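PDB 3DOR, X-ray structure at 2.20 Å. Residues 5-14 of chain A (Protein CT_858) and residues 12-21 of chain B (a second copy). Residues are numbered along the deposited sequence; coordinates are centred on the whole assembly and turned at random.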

# COMPACT_ATOMS: atom_id res chain seq x y z
N LYS A 5 -24.44 9.66 9.06
CA LYS A 5 -23.34 10.51 9.48
C LYS A 5 -21.99 10.06 8.92
O LYS A 5 -21.17 10.88 8.49
CB LYS A 5 -23.28 10.55 11.01
CG LYS A 5 -24.66 10.72 11.64
CD LYS A 5 -24.63 10.95 13.15
CE LYS A 5 -24.63 12.44 13.48
NZ LYS A 5 -24.80 12.67 14.94
N ASN A 6 -21.74 8.76 8.90
CA ASN A 6 -20.48 8.26 8.37
C ASN A 6 -20.42 8.51 6.86
O ASN A 6 -19.38 8.90 6.33
CB ASN A 6 -20.32 6.76 8.69
CG ASN A 6 -19.72 6.52 10.07
OD1 ASN A 6 -18.51 6.69 10.28
ND2 ASN A 6 -20.56 6.15 11.02
N ALA A 7 -21.55 8.30 6.18
CA ALA A 7 -21.63 8.52 4.74
C ALA A 7 -21.36 9.98 4.41
O ALA A 7 -20.65 10.28 3.45
CB ALA A 7 -23.01 8.11 4.24
N LEU A 8 -21.92 10.88 5.20
CA LEU A 8 -21.71 12.31 5.00
C LEU A 8 -20.24 12.60 5.23
O LEU A 8 -19.61 13.33 4.46
CB LEU A 8 -22.56 13.15 5.97
CG LEU A 8 -24.06 13.25 5.68
CD1 LEU A 8 -24.81 13.84 6.88
CD2 LEU A 8 -24.26 14.11 4.44
N GLN A 9 -19.68 12.03 6.29
CA GLN A 9 -18.27 12.21 6.61
C GLN A 9 -17.41 11.75 5.43
O GLN A 9 -16.58 12.49 4.91
CB GLN A 9 -17.89 11.40 7.86
CG GLN A 9 -16.96 12.12 8.83
CD GLN A 9 -15.70 12.66 8.17
OE1 GLN A 9 -14.98 11.93 7.49
NE2 GLN A 9 -15.44 13.94 8.38
N ASP A 10 -17.62 10.51 4.99
CA ASP A 10 -16.84 9.98 3.89
C ASP A 10 -17.07 10.76 2.59
O ASP A 10 -16.14 10.94 1.79
CB ASP A 10 -17.12 8.47 3.74
CG ASP A 10 -16.70 7.69 4.99
OD1 ASP A 10 -15.71 8.11 5.61
OD2 ASP A 10 -17.35 6.68 5.35
N LEU A 11 -18.28 11.25 2.39
CA LEU A 11 -18.58 12.05 1.20
C LEU A 11 -17.74 13.32 1.23
O LEU A 11 -17.13 13.70 0.23
CB LEU A 11 -20.07 12.41 1.17
CG LEU A 11 -20.63 13.28 0.03
CD1 LEU A 11 -20.29 14.74 0.28
CD2 LEU A 11 -20.09 12.81 -1.31
N SER A 12 -17.70 13.99 2.38
CA SER A 12 -16.93 15.21 2.51
C SER A 12 -15.45 14.94 2.26
O SER A 12 -14.72 15.82 1.82
CB SER A 12 -17.10 15.82 3.91
OG SER A 12 -16.45 15.04 4.91
N PHE A 13 -15.00 13.72 2.56
CA PHE A 13 -13.60 13.39 2.33
C PHE A 13 -13.36 13.24 0.83
O PHE A 13 -12.40 13.79 0.30
CB PHE A 13 -13.22 12.09 3.05
CG PHE A 13 -11.79 11.69 2.84
CD1 PHE A 13 -10.75 12.47 3.35
CD2 PHE A 13 -11.47 10.54 2.12
CE1 PHE A 13 -9.42 12.11 3.14
CE2 PHE A 13 -10.14 10.17 1.90
CZ PHE A 13 -9.12 10.95 2.42
N LEU A 14 -14.23 12.50 0.16
CA LEU A 14 -14.10 12.34 -1.28
C LEU A 14 -14.14 13.71 -1.95
O LEU A 14 -13.39 13.99 -2.88
CB LEU A 14 -15.23 11.46 -1.82
CG LEU A 14 -15.19 10.00 -1.38
CD1 LEU A 14 -16.39 9.25 -1.96
CD2 LEU A 14 -13.88 9.36 -1.83
N SER B 12 -9.44 17.46 10.70
CA SER B 12 -10.77 16.89 10.83
C SER B 12 -10.79 15.45 10.34
O SER B 12 -11.52 14.61 10.87
CB SER B 12 -11.80 17.71 10.05
OG SER B 12 -11.67 17.51 8.65
N PHE B 13 -10.00 15.16 9.32
CA PHE B 13 -9.95 13.79 8.82
C PHE B 13 -9.30 12.89 9.87
O PHE B 13 -9.80 11.80 10.16
CB PHE B 13 -9.16 13.71 7.51
CG PHE B 13 -9.10 12.32 6.93
CD1 PHE B 13 -10.28 11.65 6.59
CD2 PHE B 13 -7.88 11.68 6.73
CE1 PHE B 13 -10.24 10.36 6.07
CE2 PHE B 13 -7.83 10.39 6.21
CZ PHE B 13 -9.01 9.72 5.87
N LEU B 14 -8.18 13.34 10.43
CA LEU B 14 -7.49 12.55 11.46
C LEU B 14 -8.42 12.31 12.64
O LEU B 14 -8.52 11.19 13.13
CB LEU B 14 -6.24 13.27 11.94
CG LEU B 14 -5.12 13.49 10.94
CD1 LEU B 14 -3.96 14.15 11.67
CD2 LEU B 14 -4.69 12.16 10.30
N GLU B 15 -9.09 13.36 13.08
CA GLU B 15 -10.01 13.24 14.20
C GLU B 15 -11.06 12.17 13.91
O GLU B 15 -11.44 11.41 14.80
CB GLU B 15 -10.72 14.58 14.46
CG GLU B 15 -11.73 14.51 15.60
CD GLU B 15 -12.56 15.78 15.74
OE1 GLU B 15 -13.48 15.80 16.59
OE2 GLU B 15 -12.29 16.76 15.00
N HIS B 16 -11.52 12.11 12.67
CA HIS B 16 -12.53 11.11 12.33
C HIS B 16 -11.93 9.70 12.37
O HIS B 16 -12.61 8.75 12.73
CB HIS B 16 -13.14 11.40 10.95
CG HIS B 16 -14.15 10.38 10.53
ND1 HIS B 16 -13.89 9.44 9.55
CD2 HIS B 16 -15.38 10.09 11.01
CE1 HIS B 16 -14.91 8.62 9.45
NE2 HIS B 16 -15.83 8.99 10.32
N LEU B 17 -10.66 9.57 12.00
CA LEU B 17 -10.02 8.26 12.03
C LEU B 17 -9.95 7.78 13.49
O LEU B 17 -10.09 6.59 13.78
CB LEU B 17 -8.60 8.33 11.45
CG LEU B 17 -8.46 8.73 9.97
CD1 LEU B 17 -6.99 8.65 9.55
CD2 LEU B 17 -9.30 7.82 9.11
N LEU B 18 -9.75 8.73 14.40
CA LEU B 18 -9.66 8.41 15.83
C LEU B 18 -10.95 7.87 16.43
O LEU B 18 -10.93 7.27 17.51
CB LEU B 18 -9.20 9.64 16.61
CG LEU B 18 -7.81 10.13 16.20
CD1 LEU B 18 -7.39 11.29 17.08
CD2 LEU B 18 -6.81 8.98 16.31
N GLN B 19 -12.08 8.08 15.76
CA GLN B 19 -13.35 7.57 16.26
C GLN B 19 -13.78 6.30 15.55
O GLN B 19 -14.60 5.54 16.05
CB GLN B 19 -14.44 8.63 16.14
CG GLN B 19 -14.20 9.82 17.03
CD GLN B 19 -15.42 10.65 17.26
OE1 GLN B 19 -15.94 11.28 16.35
NE2 GLN B 19 -15.90 10.65 18.50
N VAL B 20 -13.21 6.07 14.37
CA VAL B 20 -13.58 4.91 13.59
C VAL B 20 -12.59 3.75 13.62
O VAL B 20 -12.98 2.59 13.50
CB VAL B 20 -13.83 5.34 12.12
CG1 VAL B 20 -13.97 4.13 11.23
CG2 VAL B 20 -15.09 6.18 12.05
N LYS B 21 -11.31 4.06 13.79
CA LYS B 21 -10.29 3.01 13.81
C LYS B 21 -9.17 3.16 14.84
O LYS B 21 -8.03 2.78 14.56
CB LYS B 21 -9.67 2.87 12.42
CG LYS B 21 -10.27 1.80 11.56
CD LYS B 21 -10.06 0.42 12.17
CE LYS B 21 -9.82 -0.62 11.09
NZ LYS B 21 -8.46 -0.46 10.45

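This is a small helix-to-helix contact between two copies of one protein, held by ring stacking and side-chain packing, with no hydrogen bond across it. The helices run roughly antiparallel, at 146°, and their axes come no closer than 11.4 Å, so long side chains must span the gap; 317 Å² is buried, both sides summed.

Phe13(A) and Phe13(B) mark the closest backbone register, CA to CA 7.5 Å. Their rings form an offset stack, with centroids 4.0 Å apart, planes at 10°, and CD1 of Phe13(A) 3.4 Å from CD1 of Phe13(B). Both chi1 angles are t, and flat, apolar phenyl faces suit this buried position.

His16(B), also t at chi1, loses the most area, 73 Å². Its CA-to-CB bond points toward chain A, and Gln9(A) CG lies over one face of its ring, 3.6 Å from the centroid and 22° off the normal, a CH-pi contact. The flexible aliphatic part of Gln9(A) provides this packing; its OE1 is 3.4 Å from His16(B) ND1, but the angle is too poor for a hydrogen bond.

Asn6(A) OD1 sits at the edge of the imidazole, 3.5 Å from His16(B) NE2, and also approaches Val20(B) CG2 at 3.9 Å.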